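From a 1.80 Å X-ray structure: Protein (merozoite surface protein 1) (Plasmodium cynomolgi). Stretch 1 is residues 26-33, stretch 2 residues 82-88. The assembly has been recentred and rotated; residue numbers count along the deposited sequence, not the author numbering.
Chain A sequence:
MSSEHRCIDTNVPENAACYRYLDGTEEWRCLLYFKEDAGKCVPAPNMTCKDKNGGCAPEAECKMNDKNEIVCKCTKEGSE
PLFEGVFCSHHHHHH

Stretch 1 26-33: EEWRCLLY
Stretch 2 82-88: LFEGVFC

A single direct hydrogen bond joins these two stretches, and the arginine that donates it also lays its aliphatic chain on an aromatic ring: one long side chain serving polar and apolar surfaces at once. Arg29, in the extended strand 26-30 (phi/psi -138/141), points its CA-to-CB bond toward the second stretch and runs out as m, t, t, with chi4 at 167°. Its NH1 donates to Val86 O (2.8 Å, 161°), the carbonyl lying near the guanidinium plane, while Arg29 CD sits 3.9 Å from the centroid of the Phe87 ring, over its face.

The arginine is also held from within its own strand. Two residues back along the strand, Glu27 (t, t, chi3 -8°) points the same way and pairs with it through a salt bridge, Arg29 NE to Glu27 OE2 at 2.9 Å, supplemented by weak bonds from NH2. The Phe87 ring (chi1 -71°, chi2 -88°) presents its edge to the backbone of Glu27, with CZ 3.5 Å from Glu27 O.

The second stretch makes a tight turn. Leu82 O accepts from Gly85 N (3.0 Å), and Leu82 N donates to Phe87 O (2.8 Å). Phe83 and Glu84 have positive phi (54/45 and 66/20); Gly85, at 102/8, suits glycine because a CB would jam against the preceding carbonyl. Val86 (-63/-33, chi1 170°) then enters the contact, its CA 6.5 Å from that of Leu31. Compact and branched, it places CG1 3.5 Å from Arg29 CB and CG2 4.0 Å from Leu32 CD2.

Past the strand, Leu31 and Leu32 remain extended, both m, t. Leu31 CD2 meets Phe83 CB at 4.1 Å; buried Leu32 brings CD1 within 3.8 Å of Glu84 CB. A water completes this end, accepting from Leu32 N (2.9 Å) and donating to Phe83 O (2.8 Å). The contact buries 449 Å² between the stretches, both sides summed.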

# COMPACT_ATOMS: atom_id res chain seq x y z
N GLU A 26 -11.39 6.12 -4.24
CA GLU A 26 -10.12 6.29 -3.60
C GLU A 26 -9.93 5.07 -2.61
O GLU A 26 -10.92 4.75 -1.99
CB GLU A 26 -10.15 7.57 -2.73
CG GLU A 26 -10.12 8.74 -3.77
CD GLU A 26 -10.03 10.11 -3.13
OE1 GLU A 26 -10.14 10.28 -1.90
OE2 GLU A 26 -9.79 11.03 -3.97
N GLU A 27 -8.68 4.70 -2.55
CA GLU A 27 -8.45 3.56 -1.56
C GLU A 27 -7.26 3.97 -0.76
O GLU A 27 -6.22 4.35 -1.28
CB GLU A 27 -8.17 2.28 -2.35
CG GLU A 27 -7.92 1.12 -1.32
CD GLU A 27 -7.52 -0.14 -2.04
OE1 GLU A 27 -7.58 -0.21 -3.28
OE2 GLU A 27 -7.19 -1.13 -1.33
N TRP A 28 -7.36 3.85 0.59
CA TRP A 28 -6.22 4.10 1.42
C TRP A 28 -5.75 2.68 2.00
O TRP A 28 -6.61 1.83 2.09
CB TRP A 28 -6.55 5.04 2.58
CG TRP A 28 -7.69 4.67 3.47
CD1 TRP A 28 -9.02 4.99 3.34
CD2 TRP A 28 -7.61 3.88 4.68
NE1 TRP A 28 -9.76 4.47 4.37
CE2 TRP A 28 -8.88 3.77 5.20
CE3 TRP A 28 -6.50 3.26 5.30
CZ2 TRP A 28 -9.18 3.04 6.36
CZ3 TRP A 28 -6.79 2.54 6.49
CH2 TRP A 28 -8.10 2.44 6.96
N ARG A 29 -4.46 2.64 2.17
CA ARG A 29 -3.85 1.39 2.70
C ARG A 29 -2.79 1.78 3.69
O ARG A 29 -2.02 2.75 3.54
CB ARG A 29 -3.12 0.66 1.55
CG ARG A 29 -4.10 0.08 0.53
CD ARG A 29 -3.28 -0.63 -0.57
NE ARG A 29 -4.26 -1.19 -1.52
CZ ARG A 29 -3.98 -1.67 -2.72
NH1 ARG A 29 -2.77 -1.73 -3.22
NH2 ARG A 29 -5.01 -2.14 -3.43
N CYS A 30 -2.71 0.99 4.82
CA CYS A 30 -1.59 1.34 5.69
C CYS A 30 -0.24 1.18 5.05
O CYS A 30 -0.01 0.30 4.22
CB CYS A 30 -1.73 0.50 6.98
SG CYS A 30 -3.21 0.69 7.93
N LEU A 31 0.75 1.95 5.49
CA LEU A 31 2.12 1.89 5.06
C LEU A 31 2.73 0.55 5.60
O LEU A 31 2.06 -0.09 6.44
CB LEU A 31 2.92 3.06 5.62
CG LEU A 31 2.52 4.45 5.01
CD1 LEU A 31 3.37 5.53 5.67
CD2 LEU A 31 2.73 4.41 3.50
N LEU A 32 3.79 0.12 4.96
CA LEU A 32 4.43 -1.12 5.45
C LEU A 32 4.79 -0.98 6.92
O LEU A 32 5.14 0.07 7.45
CB LEU A 32 5.69 -1.41 4.65
CG LEU A 32 5.60 -1.87 3.20
CD1 LEU A 32 6.98 -2.22 2.66
CD2 LEU A 32 4.60 -3.01 3.06
N TYR A 33 4.75 -2.13 7.65
CA TYR A 33 5.01 -2.13 9.08
C TYR A 33 3.94 -1.46 9.93
O TYR A 33 4.11 -1.19 11.12
CB TYR A 33 6.42 -1.67 9.48
CG TYR A 33 7.49 -2.36 8.66
CD1 TYR A 33 7.82 -3.70 8.83
CD2 TYR A 33 8.17 -1.62 7.70
CE1 TYR A 33 8.81 -4.29 8.05
CE2 TYR A 33 9.13 -2.20 6.90
CZ TYR A 33 9.46 -3.53 7.10
OH TYR A 33 10.42 -4.09 6.30
N LEU A 82 4.81 2.06 -5.50
CA LEU A 82 4.56 3.33 -4.81
C LEU A 82 4.59 3.02 -3.29
O LEU A 82 3.99 2.00 -2.90
CB LEU A 82 3.17 3.83 -5.16
CG LEU A 82 2.98 4.89 -6.25
CD1 LEU A 82 4.16 4.99 -7.19
CD2 LEU A 82 1.70 4.61 -7.02
N PHE A 83 5.18 3.90 -2.51
CA PHE A 83 5.21 3.74 -1.06
C PHE A 83 5.79 2.36 -0.70
O PHE A 83 5.21 1.69 0.14
CB PHE A 83 3.83 3.88 -0.44
CG PHE A 83 3.06 5.10 -0.90
CD1 PHE A 83 3.37 6.35 -0.39
CD2 PHE A 83 2.04 4.99 -1.81
CE1 PHE A 83 2.67 7.47 -0.80
CE2 PHE A 83 1.32 6.10 -2.24
CZ PHE A 83 1.65 7.34 -1.72
N GLU A 84 6.86 1.99 -1.36
CA GLU A 84 7.55 0.72 -1.13
C GLU A 84 6.76 -0.50 -1.52
O GLU A 84 7.12 -1.62 -1.10
CB GLU A 84 8.04 0.63 0.33
CG GLU A 84 9.02 1.74 0.65
CD GLU A 84 9.22 2.06 2.11
OE1 GLU A 84 8.58 1.47 3.01
OE2 GLU A 84 10.06 2.94 2.39
N GLY A 85 5.74 -0.37 -2.37
CA GLY A 85 5.00 -1.52 -2.85
C GLY A 85 3.66 -1.73 -2.19
O GLY A 85 3.00 -2.72 -2.50
N VAL A 86 3.21 -0.79 -1.38
CA VAL A 86 1.83 -0.80 -0.88
C VAL A 86 0.86 -0.68 -2.05
O VAL A 86 -0.23 -1.22 -2.04
CB VAL A 86 1.66 0.31 0.17
CG1 VAL A 86 0.22 0.50 0.53
CG2 VAL A 86 2.47 -0.05 1.41
N PHE A 87 1.30 0.07 -3.08
CA PHE A 87 0.57 0.10 -4.35
C PHE A 87 1.61 -0.16 -5.47
O PHE A 87 2.79 0.16 -5.32
CB PHE A 87 -0.07 1.47 -4.67
CG PHE A 87 -1.25 1.85 -3.84
CD1 PHE A 87 -2.52 1.47 -4.21
CD2 PHE A 87 -1.05 2.60 -2.69
CE1 PHE A 87 -3.59 1.83 -3.40
CE2 PHE A 87 -2.12 2.97 -1.89
CZ PHE A 87 -3.38 2.57 -2.27
N CYS A 88 1.15 -0.71 -6.60
CA CYS A 88 2.03 -0.88 -7.75
C CYS A 88 1.40 -0.09 -8.92
O CYS A 88 0.22 -0.32 -9.11
CB CYS A 88 2.04 -2.34 -8.19
SG CYS A 88 2.96 -3.37 -6.98
O HOH W 1 -1.63 -1.50 -6.42
O HOH W 2 5.17 1.77 2.98